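Local coordinates for protein 5-carboxyvanillate decarboxylase (Sphingomonas paucimobilis, PDB 4L6D) that probably decarboxylates 5-carboxyvanillate to vanillate, using a manganese site inside an amidohydrolase-type barrel, at residues A19-H23 / Q82-A86. Residues are numbered along the deposited sequence; the frame is centred on the assembly and turned at random.
Sequences ALRAH and QMFDA
F84 and M83, in the loop that leads from strand 71-76 to helix 86-106, pack against A19, L20 and H23 in the last turn of helix 14-23: an aromatic and apolar contact without a hydrogen bond across it. The F84 ring meets the helix with its far end. F84 CZ lies 3.5 Å from CB of A19 and 3.8 Å from CD2 of L20, and the L20 and F84 side chains cross at about a right angle. H23 adds an offset edge-to-face pair, the edge of F84 turned to the imidazole face, with the planes at 80° and the centroids 5.9 Å apart. With CG anti to the backbone N (chi1 -159°), the H23 ring reaches out from the helix to the loop, and H23 CE1 comes within 3.5 Å of the backbone O of M83. M83 CB sits over one ring face, toward the rim; a bend at chi3 (76°) brings its methyl CE to 4.0 Å from H23 NE2, while SD stands obliquely to the ring. The same NE2 is hydrogen-bonded to D28 OD2, which helps fix how the imidazole is turned. Cutting F84 back to an alanine would probably leave a gap beside A19 and L20 and take away the ring edge that faces H23. In this TIM-barrel-type amidohydrolase fold, the contact joins the connections following the first two parallel strands, 5-11 and 71-76. L92 of helix 86-106 packs on both A19 and F84, while helix 33-40 meets L20 through Y40 and both H23 and M83 through M33.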
ATOM      1  N   ALA A  19     -16.712 -25.153 -12.787  1.00  8.75           N
ATOM      2  CA  ALA A  19     -15.283 -25.273 -13.030  1.00  8.73           C
ATOM      3  C   ALA A  19     -14.463 -24.962 -11.773  1.00  8.53           C
ATOM      4  O   ALA A  19     -13.451 -25.621 -11.519  1.00  9.54           O
ATOM      5  CB  ALA A  19     -14.860 -24.382 -14.189  1.00  8.47           C
ATOM      6  N   LEU A  20     -14.890 -23.978 -10.991  1.00  8.71           N
ATOM      7  CA  LEU A  20     -14.189 -23.658  -9.741  1.00  8.01           C
ATOM      8  C   LEU A  20     -14.379 -24.734  -8.667  1.00  8.39           C
ATOM      9  O   LEU A  20     -13.459 -24.993  -7.910  1.00  9.32           O
ATOM     10  CB  LEU A  20     -14.595 -22.285  -9.205  1.00  7.66           C
ATOM     11  CG  LEU A  20     -14.027 -21.113  -9.997  1.00  7.87           C
ATOM     12  CD1 LEU A  20     -14.687 -19.824  -9.541  1.00  6.79           C
ATOM     13  CD2 LEU A  20     -12.514 -21.016  -9.820  1.00 12.24           C
ATOM     14  N   ARG A  21     -15.560 -25.347  -8.600  1.00  8.94           N
ATOM     15  CA  ARG A  21     -15.753 -26.504  -7.720  1.00 10.59           C
ATOM     16  C   ARG A  21     -14.719 -27.590  -8.024  1.00 12.34           C
ATOM     17  O   ARG A  21     -14.066 -28.112  -7.119  1.00 12.15           O
ATOM     18  CB  ARG A  21     -17.168 -27.087  -7.855  1.00 14.57           C
ATOM     19  CG  ARG A  21     -18.276 -26.220  -7.247  1.00 17.41           C
ATOM     20  CD  ARG A  21     -19.443 -27.099  -6.771  1.00 29.81           C
ATOM     21  NE  ARG A  21     -20.543 -26.315  -6.213  1.00 32.56           N
ATOM     22  CZ  ARG A  21     -21.648 -26.003  -6.882  1.00 34.77           C
ATOM     23  NH1 ARG A  21     -21.803 -26.412  -8.134  1.00 39.82           N
ATOM     24  NH2 ARG A  21     -22.603 -25.283  -6.301  1.00 34.56           N
ATOM     25  N   ALA A  22     -14.562 -27.919  -9.304  1.00  9.62           N
ATOM     26  CA  ALA A  22     -13.566 -28.904  -9.702  1.00 10.00           C
ATOM     27  C   ALA A  22     -12.155 -28.407  -9.381  1.00  9.78           C
ATOM     28  O   ALA A  22     -11.321 -29.166  -8.872  1.00 11.19           O
ATOM     29  CB  ALA A  22     -13.697 -29.241 -11.183  1.00 13.00           C
ATOM     30  N   HIS A  23     -11.880 -27.140  -9.668  1.00  9.27           N
ATOM     31  CA  HIS A  23     -10.556 -26.607  -9.396  1.00  9.08           C
ATOM     32  C   HIS A  23     -10.197 -26.668  -7.911  1.00 10.93           C
ATOM     33  O   HIS A  23      -9.028 -26.876  -7.552  1.00 10.38           O
ATOM     34  CB  HIS A  23     -10.415 -25.172  -9.885  1.00  9.39           C
ATOM     35  CG  HIS A  23      -8.993 -24.765 -10.075  1.00  9.94           C
ATOM     36  ND1 HIS A  23      -8.279 -25.105 -11.202  1.00 14.18           N
ATOM     37  CD2 HIS A  23      -8.136 -24.099  -9.267  1.00 10.28           C
ATOM     38  CE1 HIS A  23      -7.046 -24.637 -11.092  1.00 12.89           C
ATOM     39  NE2 HIS A  23      -6.933 -24.028  -9.925  1.00 11.61           N
ATOM     40  N   GLN A  82      -9.184 -16.852 -14.624  1.00  6.20           N
ATOM     41  CA  GLN A  82      -7.728 -16.774 -14.686  1.00  6.25           C
ATOM     42  C   GLN A  82      -6.972 -17.929 -14.048  1.00  7.86           C
ATOM     43  O   GLN A  82      -5.780 -18.085 -14.298  1.00  8.68           O
ATOM     44  CB  GLN A  82      -7.253 -15.446 -14.105  1.00  5.90           C
ATOM     45  CG  GLN A  82      -7.632 -14.257 -14.970  1.00  6.09           C
ATOM     46  CD  GLN A  82      -7.662 -12.985 -14.166  1.00  6.98           C
ATOM     47  OE1 GLN A  82      -8.735 -12.468 -13.837  1.00  6.45           O
ATOM     48  NE2 GLN A  82      -6.479 -12.471 -13.834  1.00  6.42           N
ATOM     49  N   MET A  83      -7.646 -18.742 -13.237  1.00  6.68           N
ATOM     50  CA  MET A  83      -6.960 -19.883 -12.623  1.00  7.01           C
ATOM     51  C   MET A  83      -6.892 -21.125 -13.512  1.00  9.17           C
ATOM     52  O   MET A  83      -6.133 -22.048 -13.227  1.00  9.32           O
ATOM     53  CB  MET A  83      -7.592 -20.266 -11.287  1.00  8.21           C
ATOM     54  CG  MET A  83      -7.579 -19.143 -10.272  1.00  8.19           C
ATOM     55  SD  MET A  83      -8.035 -19.697  -8.629  1.00 10.13           S
ATOM     56  CE  MET A  83      -6.525 -20.529  -8.129  1.00  8.48           C
ATOM     57  N   PHE A  84      -7.691 -21.152 -14.577  1.00  7.49           N
ATOM     58  CA  PHE A  84      -7.803 -22.327 -15.434  1.00  8.02           C
ATOM     59  C   PHE A  84      -6.688 -22.387 -16.477  1.00  8.12           C
ATOM     60  O   PHE A  84      -5.988 -21.402 -16.714  1.00  9.19           O
ATOM     61  CB  PHE A  84      -9.166 -22.328 -16.141  1.00 11.64           C
ATOM     62  CG  PHE A  84     -10.340 -22.167 -15.209  1.00 10.78           C
ATOM     63  CD1 PHE A  84     -10.487 -22.990 -14.109  1.00 13.48           C
ATOM     64  CD2 PHE A  84     -11.291 -21.183 -15.431  1.00  9.16           C
ATOM     65  CE1 PHE A  84     -11.562 -22.838 -13.251  1.00 12.90           C
ATOM     66  CE2 PHE A  84     -12.370 -21.029 -14.572  1.00 10.79           C
ATOM     67  CZ  PHE A  84     -12.503 -21.861 -13.479  1.00  8.93           C
ATOM     68  N   ASP A  85      -6.527 -23.536 -17.122  1.00 10.88           N
ATOM     69  CA  ASP A  85      -5.616 -23.593 -18.260  1.00 11.36           C
ATOM     70  C   ASP A  85      -6.151 -22.702 -19.382  1.00 12.25           C
ATOM     71  O   ASP A  85      -7.301 -22.252 -19.333  1.00 12.15           O
ATOM     72  CB  ASP A  85      -5.401 -25.027 -18.744  1.00 14.02           C
ATOM     73  CG  ASP A  85      -6.688 -25.705 -19.168  1.00 22.34           C
ATOM     74  OD1 ASP A  85      -7.340 -25.223 -20.114  1.00 18.39           O
ATOM     75  OD2 ASP A  85      -7.036 -26.746 -18.571  1.00 35.07           O
ATOM     76  N   ALA A  86      -5.318 -22.439 -20.382  1.00 10.27           N
ATOM     77  CA  ALA A  86      -5.673 -21.475 -21.425  1.00  8.59           C
ATOM     78  C   ALA A  86      -6.966 -21.814 -22.179  1.00  9.34           C
ATOM     79  O   ALA A  86      -7.825 -20.949 -22.338  1.00  9.95           O
ATOM     80  CB  ALA A  86      -4.516 -21.300 -22.400  1.00 13.44           C
TER